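Local structure of beta-fructofuranosidase, insoluble isoenzyme CWINV1 (Arabidopsis thaliana, 2OXB) at residues T237-Y242 against A266-Y271; Y274-T279 against W291-E296; Q326-P331 against K490-I495. The protein hydrolyses sucrose and 1-kestose and, to a lesser extent, neokestose and levan, releasing terminal non-reducing beta-D-fructofuranoside residues. The protein carries 1 engineered substitution. All coordinates share one frame; numbering follows the deposited sequence.

Interaction 1 of 3, residues T237-Y242 against A266-Y271; sequences TKHDYY and APRYDY. With NAG (2-acetamido-2-deoxy-beta-D-glucopyranose), chain C.
Y242 N donates to P267 O over 3.1 Å, a straight bond whose donor sits nearly along the C=O axis (173°). A weak bond runs from Y269 N to D240 O at 3.4 Å. Within the loop, R268 N donates to Y271 OH (3.0 Å), and the Y271 ring presents a face to R268 CB. From there the R268 chain runs extended from CG to NE and carries its guanidinium over one face of the H239 imidazole, the planes 25° apart; the exact spacing of this stack is doubtful, because the model places the groups too close. R268 also follows Y241 side by side, with CG over one face of the phenol ring. A266 O lies at the edge of that ring, while A266 CB packs on Y241 CD2 at 3.6 Å. The Y242 ring, its CG held between backbone N and carbonyl carbon (chi1 59°), receives a CH-pi contact over a face, P267 CG lying 3.5 Å from the centroid of the Y242 ring. Beyond it, Y269 CD1 reaches Y242 CD2 at 3.7 Å; the two rings are roughly parallel, but offset so far that they hardly overlap. The buried carboxylate of D240 hydrogen-bonds through OD1 to S277 OG. The arrangement belongs to the five-bladed beta-propeller of glycosyl hydrolase family 32, where the connection leading into the last blade packs across the start of strand 240-248 of the preceding one.

Interaction 2 of 3, residues Y274-T279 against W291-E296; sequences YYASKT and WGWTNE. With NAG (2-acetamido-2-deoxy-beta-D-glucopyranose), chain C; FRU (beta-D-fructofuranose), chain B.
K278 and W291 form an antiparallel hydrogen-bonded pair at the open end of the beta-hairpin 278-282/287-291, which begins the last blade of the propeller beside the active site. Their backbones exchange two bonds, K278 N to W291 O and W291 N to K278 O, each 2.8 Å; the first donor lies in the plane of its carbonyl and the second is tilted 20° from it. Past the pair the chains stay antiparallel without regular strand structure, and W293 N donates to Y275 O at 3.0 Å. G292 lies between these bonds with its CA 3.7 Å from Y274 CZ; a beta carbon there would run into the tyrosine ring, so the close approach depends on glycine. On the substrate side, the Y275 and W293 rings meet edge to edge, Y275 CD2 standing 3.6 Å from W293 CZ3. Both side chains have CG anti to the backbone N (chi1 -157° for Y275), which brings them together, and A276 CB touches the same indole. The phenol hydroxyl of Y275 lies within hydrogen-bonding distance of L234 O and of OE1 of engineered Q199, which also binds the fructose. Y275 joins the hairpin to the sugar site, with CE2 3.1 Å from O1 of the bound fructose. At the far end of 291-296 the chain carries its N-linked glycan, N295 ND2 being covalently bonded to C1 of the N-acetylglucosamine at 1.4 Å.

Interaction 3 of 3, residues Q326-P331 against K490-I495; sequences QLIQWP and KGRACI
I328, Q329 and W330 meet K490-R492 and C494 mainly through van der Waals contacts. Of the packing contacts, I328 lies alongside R492, its CD1 over one face of the guanidinium and 4.0 Å from R492 NH1, while its CG2 branch, anti to the backbone N, reaches K490 O at 3.4 Å. NH1 of R492 is hydrogen-bonded to G489 O. The aromatic contact is made by W330, whose CE3 comes 3.7 Å from K490 C and which has G491 N at the edge of its ring; CG anti to the backbone N (chi1 178°) swings the indole there, and R476 adds a cation-pi partner. An alanine in place of W330 would probably open a gap beside the K490-G491 backbone and leave R476 without that aromatic partner. The polar and sulphur contacts centre on Q329, whose NE2 is hydrogen-bonded to Y269 O and lies roughly 3.7 Å from C494 SG, a sulphur less surely placed. In the backbone, G491 has angles (phi 87°) that call for glycine. R492 and A493 together face G488, a classic beta bulge at the start of strand 493-498. Strand 327-331, the outermost of the last propeller blade, lies beside 316-320 and packs, mostly through side chains, against the turn leading into 493-498, an edge strand of a six-stranded sheet in the C-terminal beta-sandwich.

How the interactions relate
Interaction 2 is wholly buried and nearest the chain's centre, whereas interaction 1 mixes buried and partly exposed residues, and interaction 3 reaches the surface at K490. Interactions 2 and 3 share one propeller sheet without touching each other, interaction 2 at its first two strands and interaction 3 at the outermost strand 327-331. Interaction 1 touches both, through D240 on one side and Y269 on the other, and Y271 N probably bonds to C494 O as well. Its loop therefore reaches from the neighbouring blade to the sandwich. The chemistry changes with place: backbone pairing beside the sugar site in interaction 2, aromatic and proline packing with a guanidinium stack in interaction 1, and mostly side-chain packing at the domain interface in interaction 3.

Interaction 1 of 3, residues T237-Y242 against A266-Y271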
loop_
_atom_site.group_PDB
_atom_site.type_symbol
_atom_site.label_atom_id
_atom_site.label_comp_id
_atom_site.label_asym_id
_atom_site.label_seq_id
_atom_site.Cartn_x
_atom_site.Cartn_y
_atom_site.Cartn_z
ATOM N N THR A 237 -2.432 14.831 -4.503
ATOM C CA THR A 237 -1.085 14.285 -4.633
ATOM C C THR A 237 -1.151 12.819 -5.042
ATOM O O THR A 237 -0.206 12.283 -5.607
ATOM C CB THR A 237 -0.275 14.372 -3.328
ATOM O OG1 THR A 237 -0.590 13.255 -2.486
ATOM C CG2 THR A 237 -0.581 15.672 -2.603
ATOM N N LYS A 238 -2.269 12.159 -4.764
ATOM C CA LYS A 238 -2.379 10.761 -5.153
ATOM C C LYS A 238 -1.319 9.886 -4.470
ATOM O O LYS A 238 -0.690 9.040 -5.110
ATOM C CB LYS A 238 -2.231 10.650 -6.667
ATOM C CG LYS A 238 -3.495 10.914 -7.421
ATOM C CD LYS A 238 -4.310 9.635 -7.530
ATOM C CE LYS A 238 -5.713 9.911 -8.061
ATOM N NZ LYS A 238 -6.452 10.819 -7.134
ATOM N N HIS A 239 -1.109 10.111 -3.176
ATOM C CA HIS A 239 -0.159 9.318 -2.394
ATOM C C HIS A 239 -0.842 8.962 -1.078
ATOM O O HIS A 239 -1.982 9.340 -0.853
ATOM C CB HIS A 239 1.134 10.098 -2.115
ATOM C CG HIS A 239 1.840 10.568 -3.350
ATOM N ND1 HIS A 239 2.640 11.688 -3.367
ATOM C CD2 HIS A 239 1.833 10.091 -4.617
ATOM C CE1 HIS A 239 3.090 11.886 -4.595
ATOM N NE2 HIS A 239 2.615 10.931 -5.373
ATOM N N ASP A 240 -0.139 8.228 -0.225
ATOM C CA ASP A 240 -0.641 7.808 1.079
ATOM C C ASP A 240 0.346 8.221 2.174
ATOM O O ASP A 240 1.530 7.843 2.134
ATOM C CB ASP A 240 -0.821 6.298 1.091
ATOM C CG ASP A 240 -2.150 5.879 0.537
ATOM O OD1 ASP A 240 -2.284 4.718 0.101
ATOM O OD2 ASP A 240 -3.084 6.715 0.569
ATOM N N TYR A 241 -0.140 8.993 3.152
ATOM C CA TYR A 241 0.692 9.475 4.264
ATOM C C TYR A 241 0.168 9.002 5.617
ATOM O O TYR A 241 -1.034 8.980 5.849
ATOM C CB TYR A 241 0.735 11.009 4.250
ATOM C CG TYR A 241 1.278 11.585 2.956
ATOM C CD1 TYR A 241 0.494 11.636 1.809
ATOM C CD2 TYR A 241 2.599 12.025 2.866
ATOM C CE1 TYR A 241 1.008 12.110 0.605
ATOM C CE2 TYR A 241 3.123 12.498 1.669
ATOM C CZ TYR A 241 2.322 12.531 0.539
ATOM O OH TYR A 241 2.837 12.959 -0.672
ATOM N N TYR A 242 1.053 8.593 6.509
ATOM C CA TYR A 242 0.584 8.182 7.823
ATOM C C TYR A 242 1.372 9.006 8.798
ATOM O O TYR A 242 2.177 9.862 8.416
ATOM C CB TYR A 242 0.789 6.674 8.098
ATOM C CG TYR A 242 2.224 6.201 8.014
ATOM C CD1 TYR A 242 3.043 6.161 9.139
ATOM C CD2 TYR A 242 2.777 5.859 6.788
ATOM C CE1 TYR A 242 4.388 5.790 9.032
ATOM C CE2 TYR A 242 4.113 5.494 6.663
ATOM C CZ TYR A 242 4.918 5.458 7.773
ATOM O OH TYR A 242 6.246 5.108 7.609
ATOM N N ALA A 266 5.424 13.988 6.204
ATOM C CA ALA A 266 4.740 12.724 6.471
ATOM C C ALA A 266 5.260 11.587 5.590
ATOM O O ALA A 266 5.351 11.713 4.365
ATOM C CB ALA A 266 3.238 12.886 6.274
ATOM N N PRO A 267 5.597 10.448 6.212
ATOM C CA PRO A 267 6.111 9.281 5.502
ATOM C C PRO A 267 5.003 8.580 4.734
ATOM O O PRO A 267 3.838 8.611 5.146
ATOM C CB PRO A 267 6.661 8.426 6.629
ATOM C CG PRO A 267 5.640 8.659 7.698
ATOM C CD PRO A 267 5.452 10.154 7.650
ATOM N N ARG A 268 5.375 7.951 3.622
ATOM C CA ARG A 268 4.421 7.241 2.773
ATOM C C ARG A 268 4.477 5.735 3.037
ATOM O O ARG A 268 5.516 5.205 3.431
ATOM C CB ARG A 268 4.731 7.482 1.278
ATOM C CG ARG A 268 4.723 8.930 0.799
ATOM C CD ARG A 268 4.837 9.000 -0.735
ATOM N NE ARG A 268 5.140 10.344 -1.236
ATOM C CZ ARG A 268 5.201 10.684 -2.526
ATOM N NH1 ARG A 268 4.973 9.780 -3.475
ATOM N NH2 ARG A 268 5.501 11.933 -2.882
ATOM N N TYR A 269 3.369 5.035 2.843
ATOM C CA TYR A 269 3.454 3.597 3.031
ATOM C C TYR A 269 4.375 3.142 1.896
ATOM O O TYR A 269 5.331 2.394 2.096
ATOM C CB TYR A 269 2.087 2.913 2.886
ATOM C CG TYR A 269 1.236 2.825 4.145
ATOM C CD1 TYR A 269 1.802 2.557 5.398
ATOM C CD2 TYR A 269 -0.159 2.923 4.062
ATOM C CE1 TYR A 269 0.986 2.386 6.545
ATOM C CE2 TYR A 269 -0.975 2.752 5.184
ATOM C CZ TYR A 269 -0.401 2.485 6.418
ATOM O OH TYR A 269 -1.223 2.346 7.509
ATOM N N ASP A 270 4.102 3.675 0.711
ATOM C CA ASP A 270 4.834 3.328 -0.489
ATOM C C ASP A 270 5.230 4.589 -1.271
ATOM O O ASP A 270 4.377 5.430 -1.585
ATOM C CB ASP A 270 3.921 2.436 -1.329
ATOM C CG ASP A 270 4.667 1.624 -2.342
ATOM O OD1 ASP A 270 5.112 2.207 -3.351
ATOM O OD2 ASP A 270 4.803 0.403 -2.121
ATOM N N TYR A 271 6.518 4.707 -1.602
ATOM C CA TYR A 271 7.011 5.867 -2.330
ATOM C C TYR A 271 6.991 5.699 -3.834
ATOM O O TYR A 271 7.932 6.090 -4.526
ATOM C CB TYR A 271 8.419 6.206 -1.849
ATOM C CG TYR A 271 8.440 6.646 -0.404
ATOM C CD1 TYR A 271 8.487 8.003 -0.067
ATOM C CD2 TYR A 271 8.360 5.707 0.626
ATOM C CE1 TYR A 271 8.455 8.419 1.260
ATOM C CE2 TYR A 271 8.326 6.106 1.953
ATOM C CZ TYR A 271 8.376 7.467 2.262
ATOM O OH TYR A 271 8.362 7.844 3.578
HETATM C C1 NAG C . -2.955 7.286 -11.585
HETATM C C2 NAG C . -1.642 8.057 -11.379
HETATM C C3 NAG C . -1.189 8.801 -12.652
HETATM C C4 NAG C . -1.336 7.969 -13.930
HETATM C C5 NAG C . -2.756 7.410 -13.941
HETATM C C6 NAG C . -3.181 6.625 -15.175
HETATM C C7 NAG C . -1.932 10.320 -10.580
HETATM C C8 NAG C . -3.335 10.892 -10.753
HETATM N N2 NAG C . -1.814 9.021 -10.308
HETATM O O3 NAG C . 0.159 9.225 -12.512
HETATM O O4 NAG C . -1.128 8.806 -15.055
HETATM O O5 NAG C . -2.931 6.554 -12.808
HETATM O O6 NAG C . -4.565 6.299 -15.110
HETATM O O7 NAG C . -0.959 11.062 -10.700
#

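Interaction 2 of 3, residues Y274-T279 against W291-E296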
loop_
_atom_site.group_PDB
_atom_site.type_symbol
_atom_site.label_atom_id
_atom_site.label_comp_id
_atom_site.label_asym_id
_atom_site.label_seq_id
_atom_site.Cartn_x
_atom_site.Cartn_y
_atom_site.Cartn_z
ATOM N N TYR A 274 1.064 3.925 -5.218
ATOM C CA TYR A 274 0.244 3.336 -4.176
ATOM C C TYR A 274 -0.962 4.211 -3.884
ATOM O O TYR A 274 -0.873 5.429 -3.986
ATOM C CB TYR A 274 1.067 3.205 -2.904
ATOM C CG TYR A 274 0.799 1.955 -2.111
ATOM C CD1 TYR A 274 0.890 0.706 -2.716
ATOM C CD2 TYR A 274 0.532 2.013 -0.743
ATOM C CE1 TYR A 274 0.734 -0.460 -1.994
ATOM C CE2 TYR A 274 0.371 0.841 0.003
ATOM C CZ TYR A 274 0.481 -0.398 -0.641
ATOM O OH TYR A 274 0.381 -1.582 0.059
ATOM N N TYR A 275 -2.089 3.605 -3.511
ATOM C CA TYR A 275 -3.258 4.412 -3.182
ATOM C C TYR A 275 -4.440 3.674 -2.573
ATOM O O TYR A 275 -4.570 2.465 -2.693
ATOM C CB TYR A 275 -3.726 5.173 -4.415
ATOM C CG TYR A 275 -4.526 6.408 -4.091
ATOM C CD1 TYR A 275 -3.992 7.418 -3.263
ATOM C CD2 TYR A 275 -5.794 6.609 -4.660
ATOM C CE1 TYR A 275 -4.701 8.596 -3.021
ATOM C CE2 TYR A 275 -6.505 7.780 -4.427
ATOM C CZ TYR A 275 -5.955 8.770 -3.613
ATOM O OH TYR A 275 -6.648 9.940 -3.433
ATOM N N ALA A 276 -5.305 4.436 -1.914
ATOM C CA ALA A 276 -6.500 3.902 -1.284
ATOM C C ALA A 276 -6.181 2.825 -0.248
ATOM O O ALA A 276 -7.069 2.063 0.149
ATOM C CB ALA A 276 -7.432 3.355 -2.349
ATOM N N SER A 277 -4.929 2.784 0.212
ATOM C CA SER A 277 -4.495 1.779 1.192
ATOM C C SER A 277 -5.367 1.688 2.455
ATOM O O SER A 277 -5.960 2.672 2.891
ATOM C CB SER A 277 -3.021 2.013 1.587
ATOM O OG SER A 277 -2.834 3.228 2.312
ATOM N N LYS A 278 -5.452 0.487 3.022
ATOM C CA LYS A 278 -6.234 0.235 4.232
ATOM C C LYS A 278 -5.784 -1.037 4.929
ATOM O O LYS A 278 -5.356 -2.003 4.285
ATOM C CB LYS A 278 -7.727 0.111 3.920
ATOM C CG LYS A 278 -8.568 -0.274 5.114
ATOM C CD LYS A 278 -9.869 0.508 5.153
ATOM C CE LYS A 278 -9.602 1.982 5.476
ATOM N NZ LYS A 278 -10.853 2.807 5.455
ATOM N N THR A 279 -5.916 -1.041 6.249
ATOM C CA THR A 279 -5.500 -2.178 7.050
ATOM C C THR A 279 -6.673 -2.937 7.657
ATOM O O THR A 279 -7.836 -2.602 7.431
ATOM C CB THR A 279 -4.547 -1.708 8.169
ATOM O OG1 THR A 279 -5.221 -0.756 9.003
ATOM C CG2 THR A 279 -3.328 -1.048 7.568
ATOM N N TRP A 291 -3.546 -3.637 2.864
ATOM C CA TRP A 291 -3.936 -3.646 1.456
ATOM C C TRP A 291 -3.761 -2.302 0.757
ATOM O O TRP A 291 -4.091 -1.256 1.310
ATOM C CB TRP A 291 -5.394 -4.046 1.293
ATOM C CG TRP A 291 -5.716 -5.421 1.678
ATOM C CD1 TRP A 291 -6.089 -5.868 2.917
ATOM C CD2 TRP A 291 -5.759 -6.551 0.809
ATOM N NE1 TRP A 291 -6.371 -7.214 2.869
ATOM C CE2 TRP A 291 -6.176 -7.659 1.586
ATOM C CE3 TRP A 291 -5.486 -6.739 -0.556
ATOM C CZ2 TRP A 291 -6.332 -8.942 1.039
ATOM C CZ3 TRP A 291 -5.639 -8.013 -1.102
ATOM C CH2 TRP A 291 -6.060 -9.099 -0.302
ATOM N N GLY A 292 -3.270 -2.354 -0.479
ATOM C CA GLY A 292 -3.061 -1.152 -1.273
ATOM C C GLY A 292 -3.456 -1.392 -2.720
ATOM O O GLY A 292 -3.138 -2.441 -3.285
ATOM N N TRP A 293 -4.132 -0.413 -3.323
ATOM C CA TRP A 293 -4.606 -0.527 -4.694
ATOM C C TRP A 293 -3.576 -0.388 -5.833
ATOM O O TRP A 293 -3.377 -1.340 -6.587
ATOM C CB TRP A 293 -5.804 0.419 -4.901
ATOM C CG TRP A 293 -6.144 0.709 -6.344
ATOM C CD1 TRP A 293 -6.218 -0.189 -7.373
ATOM C CD2 TRP A 293 -6.417 1.999 -6.915
ATOM N NE1 TRP A 293 -6.511 0.464 -8.549
ATOM C CE2 TRP A 293 -6.642 1.805 -8.297
ATOM C CE3 TRP A 293 -6.493 3.301 -6.390
ATOM C CZ2 TRP A 293 -6.939 2.861 -9.167
ATOM C CZ3 TRP A 293 -6.787 4.355 -7.254
ATOM C CH2 TRP A 293 -7.007 4.125 -8.633
ATOM N N THR A 294 -2.912 0.748 -5.991
ATOM C CA THR A 294 -1.936 0.862 -7.095
ATOM C C THR A 294 -2.550 1.014 -8.490
ATOM O O THR A 294 -2.975 0.046 -9.128
ATOM C CB THR A 294 -0.961 -0.351 -7.157
ATOM O OG1 THR A 294 -0.026 -0.269 -6.079
ATOM C CG2 THR A 294 -0.180 -0.356 -8.471
ATOM N N ASN A 295 -2.542 2.260 -8.942
ATOM C CA ASN A 295 -3.035 2.690 -10.234
ATOM C C ASN A 295 -2.558 1.783 -11.340
ATOM O O ASN A 295 -1.903 0.772 -11.123
ATOM C CB ASN A 295 -2.478 4.079 -10.542
ATOM C CG ASN A 295 -3.541 5.112 -10.756
ATOM O OD1 ASN A 295 -4.655 4.800 -11.179
ATOM N ND2 ASN A 295 -3.182 6.365 -10.490
ATOM N N GLU A 296 -2.859 2.223 -12.549
ATOM C CA GLU A 296 -2.473 1.541 -13.764
ATOM C C GLU A 296 -1.591 2.551 -14.509
ATOM O O GLU A 296 -2.104 3.567 -14.971
ATOM C CB GLU A 296 -3.718 1.262 -14.585
ATOM C CG GLU A 296 -3.525 0.243 -15.667
ATOM C CD GLU A 296 -3.609 -1.167 -15.131
ATOM O OE1 GLU A 296 -4.641 -1.469 -14.504
ATOM O OE2 GLU A 296 -2.655 -1.954 -15.338
HETATM C C1 NAG C . -2.955 7.286 -11.585
HETATM C C2 NAG C . -1.642 8.057 -11.379
HETATM C C3 NAG C . -1.189 8.801 -12.652
HETATM C C4 NAG C . -1.336 7.969 -13.930
HETATM C C5 NAG C . -2.756 7.410 -13.941
HETATM C C6 NAG C . -3.181 6.625 -15.175
HETATM C C7 NAG C . -1.932 10.320 -10.580
HETATM C C8 NAG C . -3.335 10.892 -10.753
HETATM N N2 NAG C . -1.814 9.021 -10.308
HETATM O O3 NAG C . 0.159 9.225 -12.512
HETATM O O4 NAG C . -1.128 8.806 -15.055
HETATM O O5 NAG C . -2.931 6.554 -12.808
HETATM O O6 NAG C . -4.565 6.299 -15.110
HETATM O O7 NAG C . -0.959 11.062 -10.700
HETATM C C1 FRU B . -10.119 6.831 -4.010
HETATM C C2 FRU B . -11.565 7.292 -4.233
HETATM C C3 FRU B . -12.349 7.327 -2.906
HETATM C C4 FRU B . -13.754 6.990 -3.314
HETATM C C5 FRU B . -13.509 6.063 -4.504
HETATM C C6 FRU B . -14.448 6.298 -5.671
HETATM O O1 FRU B . -9.389 7.765 -3.236
HETATM O O2 FRU B . -11.795 8.561 -4.948
HETATM O O3 FRU B . -12.308 8.593 -2.253
HETATM O O4 FRU B . -14.470 6.323 -2.269
HETATM O O5 FRU B . -12.190 6.289 -4.980
HETATM O O6 FRU B . -15.738 5.848 -5.298
#

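Interaction 3 of 3, residues Q326-P331 against K490-I495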
loop_
_atom_site.group_PDB
_atom_site.type_symbol
_atom_site.label_atom_id
_atom_site.label_comp_id
_atom_site.label_asym_id
_atom_site.label_seq_id
_atom_site.Cartn_x
_atom_site.Cartn_y
_atom_site.Cartn_z
ATOM N N GLN A 326 8.690 5.162 12.399
ATOM C CA GLN A 326 8.527 4.664 11.019
ATOM C C GLN A 326 7.920 3.252 11.015
ATOM O O GLN A 326 8.313 2.387 11.800
ATOM C CB GLN A 326 9.892 4.675 10.289
ATOM C CG GLN A 326 10.032 3.783 9.027
ATOM C CD GLN A 326 11.450 3.812 8.414
ATOM O OE1 GLN A 326 11.787 3.009 7.536
ATOM N NE2 GLN A 326 12.274 4.748 8.873
ATOM N N LEU A 327 6.949 3.030 10.135
ATOM C CA LEU A 327 6.299 1.727 10.034
ATOM C C LEU A 327 7.104 0.753 9.181
ATOM O O LEU A 327 7.691 1.129 8.160
ATOM C CB LEU A 327 4.876 1.863 9.461
ATOM C CG LEU A 327 3.779 2.451 10.362
ATOM C CD1 LEU A 327 2.429 2.317 9.687
ATOM C CD2 LEU A 327 3.756 1.718 11.701
ATOM N N ILE A 328 7.145 -0.502 9.610
ATOM C CA ILE A 328 7.871 -1.492 8.850
ATOM C C ILE A 328 6.891 -2.395 8.166
ATOM O O ILE A 328 6.015 -2.985 8.795
ATOM C CB ILE A 328 8.789 -2.341 9.711
ATOM C CG1 ILE A 328 9.747 -1.431 10.474
ATOM C CG2 ILE A 328 9.565 -3.307 8.808
ATOM C CD1 ILE A 328 10.761 -2.176 11.296
ATOM N N GLN A 329 7.048 -2.491 6.858
ATOM C CA GLN A 329 6.177 -3.319 6.060
ATOM C C GLN A 329 6.945 -4.440 5.389
ATOM O O GLN A 329 8.084 -4.248 4.951
ATOM C CB GLN A 329 5.549 -2.513 4.953
ATOM C CG GLN A 329 4.859 -1.267 5.334
ATOM C CD GLN A 329 4.500 -0.523 4.088
ATOM O OE1 GLN A 329 3.796 -1.054 3.221
ATOM N NE2 GLN A 329 4.994 0.706 3.967
ATOM N N TRP A 330 6.282 -5.588 5.271
ATOM C CA TRP A 330 6.842 -6.776 4.623
ATOM C C TRP A 330 5.747 -7.768 4.212
ATOM O O TRP A 330 5.008 -8.270 5.060
ATOM C CB TRP A 330 7.837 -7.442 5.559
ATOM C CG TRP A 330 8.469 -8.706 5.042
ATOM C CD1 TRP A 330 8.028 -10.004 5.234
ATOM C CD2 TRP A 330 9.723 -8.808 4.370
ATOM N NE1 TRP A 330 8.948 -10.888 4.738
ATOM C CE2 TRP A 330 9.999 -10.185 4.206
ATOM C CE3 TRP A 330 10.654 -7.867 3.898
ATOM C CZ2 TRP A 330 11.162 -10.644 3.585
ATOM C CZ3 TRP A 330 11.814 -8.325 3.279
ATOM C CH2 TRP A 330 12.059 -9.699 3.135
ATOM N N PRO A 331 5.645 -8.070 2.898
ATOM C CA PRO A 331 4.640 -8.999 2.366
ATOM C C PRO A 331 4.432 -10.245 3.219
ATOM O O PRO A 331 5.361 -10.747 3.838
ATOM C CB PRO A 331 5.172 -9.322 0.966
ATOM C CG PRO A 331 6.633 -9.019 1.062
ATOM C CD PRO A 331 6.642 -7.763 1.859
ATOM N N LYS A 490 14.469 -4.738 4.632
ATOM C CA LYS A 490 13.389 -5.504 5.245
ATOM C C LYS A 490 12.081 -4.710 5.287
ATOM O O LYS A 490 11.434 -4.604 6.338
ATOM C CB LYS A 490 13.763 -5.908 6.676
ATOM C CG LYS A 490 14.939 -6.862 6.811
ATOM C CD LYS A 490 16.285 -6.186 6.573
ATOM C CE LYS A 490 17.438 -7.161 6.811
ATOM N NZ LYS A 490 18.778 -6.569 6.492
ATOM N N GLY A 491 11.694 -4.147 4.150
ATOM C CA GLY A 491 10.467 -3.379 4.108
ATOM C C GLY A 491 10.614 -1.918 4.478
ATOM O O GLY A 491 9.809 -1.101 4.057
ATOM N N ARG A 492 11.623 -1.575 5.265
ATOM C CA ARG A 492 11.818 -0.178 5.641
ATOM C C ARG A 492 11.605 0.776 4.459
ATOM O O ARG A 492 11.308 1.955 4.660
ATOM C CB ARG A 492 13.214 0.031 6.219
ATOM C CG ARG A 492 13.398 -0.537 7.614
ATOM C CD ARG A 492 14.859 -0.507 8.002
ATOM N NE ARG A 492 15.061 -0.781 9.423
ATOM C CZ ARG A 492 14.722 -1.915 10.024
ATOM N NH1 ARG A 492 14.157 -2.899 9.330
ATOM N NH2 ARG A 492 14.950 -2.062 11.321
ATOM N N ALA A 493 11.763 0.274 3.235
ATOM C CA ALA A 493 11.553 1.098 2.051
ATOM C C ALA A 493 10.716 0.350 1.016
ATOM O O ALA A 493 11.138 -0.676 0.472
ATOM C CB ALA A 493 12.879 1.508 1.456
ATOM N N CYS A 494 9.531 0.881 0.731
ATOM C CA CYS A 494 8.631 0.244 -0.213
ATOM C C CYS A 494 8.269 1.101 -1.428
ATOM O O CYS A 494 7.380 1.946 -1.355
ATOM C CB CYS A 494 7.370 -0.170 0.534
ATOM S SG CYS A 494 7.729 -0.936 2.131
ATOM N N ILE A 495 8.968 0.863 -2.542
ATOM C CA ILE A 495 8.740 1.572 -3.807
ATOM C C ILE A 495 8.196 0.612 -4.883
ATOM O O ILE A 495 8.936 -0.202 -5.444
ATOM C CB ILE A 495 10.037 2.196 -4.364
ATOM C CG1 ILE A 495 10.621 3.199 -3.371
ATOM C CG2 ILE A 495 9.741 2.889 -5.692
ATOM C CD1 ILE A 495 11.935 3.803 -3.827
#